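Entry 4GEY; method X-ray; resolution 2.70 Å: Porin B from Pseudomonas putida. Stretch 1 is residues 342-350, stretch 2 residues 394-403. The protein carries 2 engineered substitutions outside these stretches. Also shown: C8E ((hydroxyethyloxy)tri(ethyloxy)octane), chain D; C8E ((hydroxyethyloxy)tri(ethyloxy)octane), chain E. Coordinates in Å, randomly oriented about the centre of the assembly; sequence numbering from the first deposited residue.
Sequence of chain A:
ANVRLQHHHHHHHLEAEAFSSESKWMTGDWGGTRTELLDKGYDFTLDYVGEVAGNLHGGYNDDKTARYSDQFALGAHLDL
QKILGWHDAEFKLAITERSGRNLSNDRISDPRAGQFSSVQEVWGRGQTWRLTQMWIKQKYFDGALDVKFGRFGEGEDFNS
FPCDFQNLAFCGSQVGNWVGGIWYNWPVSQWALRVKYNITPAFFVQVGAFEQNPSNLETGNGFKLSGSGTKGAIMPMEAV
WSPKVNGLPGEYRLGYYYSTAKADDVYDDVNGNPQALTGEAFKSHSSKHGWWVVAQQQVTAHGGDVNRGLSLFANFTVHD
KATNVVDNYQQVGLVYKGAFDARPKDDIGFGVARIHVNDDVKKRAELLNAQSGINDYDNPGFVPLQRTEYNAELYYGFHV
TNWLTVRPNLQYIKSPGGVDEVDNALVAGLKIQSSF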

# COMPACT_ATOMS: atom_id res chain seq x y z
N ALA A 342 8.70 19.64 24.08
CA ALA A 342 9.08 18.50 24.89
C ALA A 342 9.30 17.23 24.06
O ALA A 342 10.20 16.44 24.35
CB ALA A 342 8.01 18.25 25.93
N ARG A 343 8.48 17.03 23.04
CA ARG A 343 8.57 15.81 22.24
C ARG A 343 8.70 16.12 20.75
O ARG A 343 7.78 15.86 19.96
CB ARG A 343 7.38 14.90 22.53
CG ARG A 343 7.28 14.50 24.02
CD ARG A 343 8.26 13.41 24.38
NE ARG A 343 8.09 12.27 23.49
CZ ARG A 343 8.97 11.29 23.35
NH1 ARG A 343 10.10 11.29 24.06
NH2 ARG A 343 8.73 10.31 22.49
N PRO A 344 9.86 16.67 20.35
CA PRO A 344 10.13 17.26 19.03
C PRO A 344 10.19 16.25 17.89
O PRO A 344 10.18 16.67 16.72
CB PRO A 344 11.52 17.88 19.22
CG PRO A 344 12.16 17.04 20.25
CD PRO A 344 11.05 16.73 21.22
N LYS A 345 10.27 14.96 18.20
CA LYS A 345 10.30 13.95 17.15
C LYS A 345 8.99 13.17 17.05
O LYS A 345 8.87 12.30 16.19
CB LYS A 345 11.47 12.99 17.35
CG LYS A 345 12.83 13.64 17.26
CD LYS A 345 13.93 12.60 17.20
CE LYS A 345 15.26 13.20 16.78
NZ LYS A 345 16.32 12.16 16.71
N ASP A 346 8.02 13.48 17.91
CA ASP A 346 6.71 12.82 17.85
C ASP A 346 5.87 13.37 16.70
O ASP A 346 6.11 14.48 16.22
CB ASP A 346 5.93 13.02 19.15
CG ASP A 346 6.40 12.11 20.27
OD1 ASP A 346 7.32 11.29 20.05
OD2 ASP A 346 5.84 12.21 21.38
N ASP A 347 4.89 12.60 16.24
CA ASP A 347 4.01 13.10 15.19
C ASP A 347 2.52 12.83 15.44
O ASP A 347 2.13 11.90 16.16
CB ASP A 347 4.47 12.66 13.79
CG ASP A 347 4.36 11.16 13.56
OD1 ASP A 347 4.46 10.39 14.54
OD2 ASP A 347 4.20 10.74 12.38
N ILE A 348 1.69 13.70 14.87
CA ILE A 348 0.25 13.57 14.95
C ILE A 348 -0.30 13.42 13.55
O ILE A 348 -0.07 14.27 12.70
CB ILE A 348 -0.38 14.80 15.59
CG1 ILE A 348 0.12 14.96 17.01
CG2 ILE A 348 -1.89 14.64 15.63
CD1 ILE A 348 -0.41 16.17 17.70
N GLY A 349 -1.03 12.34 13.29
CA GLY A 349 -1.59 12.13 11.97
C GLY A 349 -3.11 12.16 11.93
O GLY A 349 -3.77 11.74 12.89
N PHE A 350 -3.66 12.67 10.84
CA PHE A 350 -5.09 12.53 10.57
C PHE A 350 -5.36 12.41 9.08
O PHE A 350 -4.83 13.19 8.29
CB PHE A 350 -5.87 13.70 11.13
CG PHE A 350 -7.30 13.68 10.73
CD1 PHE A 350 -8.17 12.77 11.29
CD2 PHE A 350 -7.77 14.56 9.77
CE1 PHE A 350 -9.49 12.72 10.90
CE2 PHE A 350 -9.09 14.53 9.38
CZ PHE A 350 -9.96 13.61 9.95
C1 C8E D . -4.58 2.54 21.45
C2 C8E D . -5.97 3.10 21.19
C3 C8E D . -6.13 4.49 21.81
C4 C8E D . -6.46 5.51 20.73
C5 C8E D . -5.27 6.42 20.39
C6 C8E D . -5.62 7.91 20.45
C7 C8E D . -4.84 8.73 19.43
C8 C8E D . -5.49 10.09 19.21
O9 C8E D . -4.86 11.13 19.94
C10 C8E D . -4.33 12.18 19.13
C11 C8E D . -4.40 13.53 19.85
O12 C8E D . -3.77 13.54 21.12
C13 C8E D . -3.13 14.78 21.41
C14 C8E D . -2.00 14.63 22.44
O15 C8E D . -1.80 15.83 23.17
C16 C8E D . -0.46 16.30 23.14
C17 C8E D . 0.18 16.35 24.53
O18 C8E D . 1.52 16.82 24.46
C19 C8E D . 1.77 18.04 25.13
C20 C8E D . 3.24 18.06 25.57
O21 C8E D . 3.40 18.68 26.83
C10 C8E E . 4.38 16.00 28.19
C11 C8E E . 4.58 14.50 28.01
O12 C8E E . 4.15 14.07 26.73
C13 C8E E . 2.75 14.19 26.55
C14 C8E E . 2.14 12.88 26.06
O15 C8E E . 1.55 13.09 24.79
C16 C8E E . 0.18 12.75 24.73
C17 C8E E . -0.05 11.24 24.62
O18 C8E E . -1.22 10.99 23.86
C19 C8E E . -1.21 9.73 23.22
C20 C8E E . -2.63 9.18 23.18
O21 C8E E . -2.73 8.05 24.03
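Stretch 2 394-403: LYYGFHVTNW

Stretch 2 runs antiparallel to stretch 1 as a neighbouring β-strand: the strand beginning at Asp347 and the one running through Leu394 to Gly397 approach to 4.6 Å, with 166° between their N-to-C directions. Four bridges set the register, pairing Asp347 with Gly397, Ile348 with Tyr396, Gly349 with Tyr395 and Phe350 with Leu394. Backbone groups are satisfied reciprocally at the two hydrogen-bonded pairs: Asp347 N gives to Gly397 O (3.2 Å) and Gly397 N to Asp347 O (2.8 Å), while Gly349 N gives to Tyr395 O (3.0 Å) and Tyr395 N to Gly349 O (2.9 Å). Between them, Ile348 CG1 packs on Tyr396 CD2 (3.8 Å), on the face shared with Phe350 and Leu394; detergent C8E lies along this face, C8 of the chain D molecule 3.5 Å from Leu394 CD2. On the other face Tyr395 folds back over Gly349, whose CA sits 3.8 Å from the ring centroid; a CB there would run into Tyr395 CE2. The Tyr395 hydroxyl OH then donates a hydrogen bond to Asp347 OD2 (2.9 Å).

Ahead of the strand, a type I turn from Arg343 to Asp346, closed by Asp346 N to Arg343 O (3.2 Å), presents a carboxylate to stretch 2. Asp346 OD1 accepts from His399 N (2.7 Å, nearly linear) and OD2 of Asp346 from Tyr396 OH (2.5 Å). Arg343 donates to both oxygens within one salt bridge, Arg343 NE to Asp346 OD2 (3.1 Å) and Arg343 NH2 to Asp346 OD1 (3.0 Å); Arg343 NH2 also makes a weak bond to His399 O (3.0 Å). One carboxylate thus serves a backbone amide, a phenol and a guanidinium. Lys345 lays its aliphatic chain over the His399 ring, CD 3.7 Å from the centroid, while His399 NE2 bonds weakly to Asn402 OD1 (2.8 Å).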

# COMPACT_ATOMS: atom_id res chain seq x y z
N LEU A 394 -6.87 8.84 13.16
CA LEU A 394 -6.12 9.84 13.90
C LEU A 394 -5.09 9.07 14.73
O LEU A 394 -5.45 8.11 15.43
CB LEU A 394 -7.05 10.66 14.79
CG LEU A 394 -6.38 11.39 15.94
CD1 LEU A 394 -5.46 12.47 15.40
CD2 LEU A 394 -7.43 11.96 16.93
N TYR A 395 -3.82 9.46 14.65
CA TYR A 395 -2.80 8.76 15.41
C TYR A 395 -1.83 9.68 16.13
O TYR A 395 -1.76 10.87 15.85
CB TYR A 395 -2.05 7.73 14.53
CG TYR A 395 -1.02 8.27 13.55
CD1 TYR A 395 0.18 8.81 13.99
CD2 TYR A 395 -1.21 8.18 12.18
CE1 TYR A 395 1.12 9.28 13.13
CE2 TYR A 395 -0.26 8.65 11.29
CZ TYR A 395 0.90 9.20 11.78
OH TYR A 395 1.87 9.68 10.92
N TYR A 396 -1.07 9.10 17.06
CA TYR A 396 0.01 9.81 17.73
C TYR A 396 1.24 8.89 17.76
O TYR A 396 1.17 7.78 18.29
CB TYR A 396 -0.39 10.24 19.16
CG TYR A 396 0.67 11.10 19.81
CD1 TYR A 396 1.86 10.54 20.30
CD2 TYR A 396 0.51 12.49 19.92
CE1 TYR A 396 2.85 11.33 20.87
CE2 TYR A 396 1.50 13.29 20.50
CZ TYR A 396 2.66 12.70 20.97
OH TYR A 396 3.65 13.46 21.53
N GLY A 397 2.35 9.36 17.22
CA GLY A 397 3.56 8.55 17.17
C GLY A 397 4.56 8.93 18.25
O GLY A 397 5.11 10.02 18.20
N PHE A 398 4.80 8.04 19.22
CA PHE A 398 5.86 8.31 20.20
C PHE A 398 7.17 7.86 19.60
O PHE A 398 7.31 6.71 19.18
CB PHE A 398 5.65 7.56 21.52
CG PHE A 398 4.37 7.89 22.23
CD1 PHE A 398 4.30 8.93 23.14
CD2 PHE A 398 3.22 7.12 22.00
CE1 PHE A 398 3.10 9.22 23.80
CE2 PHE A 398 2.03 7.40 22.66
CZ PHE A 398 1.97 8.44 23.56
N HIS A 399 8.12 8.77 19.54
CA HIS A 399 9.47 8.42 19.14
C HIS A 399 10.21 7.93 20.38
O HIS A 399 10.84 8.71 21.08
CB HIS A 399 10.17 9.64 18.52
CG HIS A 399 11.57 9.36 18.08
ND1 HIS A 399 12.63 9.26 18.97
CD2 HIS A 399 12.09 9.15 16.85
CE1 HIS A 399 13.74 9.00 18.30
NE2 HIS A 399 13.44 8.92 17.01
N VAL A 400 10.10 6.63 20.66
CA VAL A 400 10.73 6.06 21.84
C VAL A 400 12.24 6.10 21.72
O VAL A 400 12.92 6.69 22.55
CB VAL A 400 10.29 4.59 22.10
CG1 VAL A 400 10.65 4.20 23.52
CG2 VAL A 400 8.81 4.41 21.88
N THR A 401 12.76 5.45 20.68
CA THR A 401 14.17 5.56 20.31
C THR A 401 14.28 5.81 18.82
O THR A 401 13.27 5.98 18.14
CB THR A 401 14.97 4.29 20.66
OG1 THR A 401 14.45 3.17 19.93
CG2 THR A 401 14.90 4.01 22.16
N ASN A 402 15.50 5.83 18.30
CA ASN A 402 15.69 5.89 16.85
C ASN A 402 15.46 4.54 16.21
O ASN A 402 15.46 4.42 14.98
CB ASN A 402 17.08 6.42 16.50
CG ASN A 402 17.17 7.93 16.61
OD1 ASN A 402 16.17 8.63 16.48
ND2 ASN A 402 18.38 8.44 16.85
N TRP A 403 15.25 3.51 17.04
CA TRP A 403 14.98 2.17 16.55
C TRP A 403 13.59 1.69 16.94
O TRP A 403 13.22 0.56 16.64
CB TRP A 403 16.06 1.18 17.01
CG TRP A 403 16.32 1.17 18.51
CD1 TRP A 403 17.32 1.83 19.17
CD2 TRP A 403 15.58 0.46 19.51
NE1 TRP A 403 17.24 1.58 20.53
CE2 TRP A 403 16.18 0.75 20.76
CE3 TRP A 403 14.46 -0.38 19.48
CZ2 TRP A 403 15.70 0.21 21.97
CZ3 TRP A 403 13.99 -0.90 20.68
CH2 TRP A 403 14.61 -0.61 21.90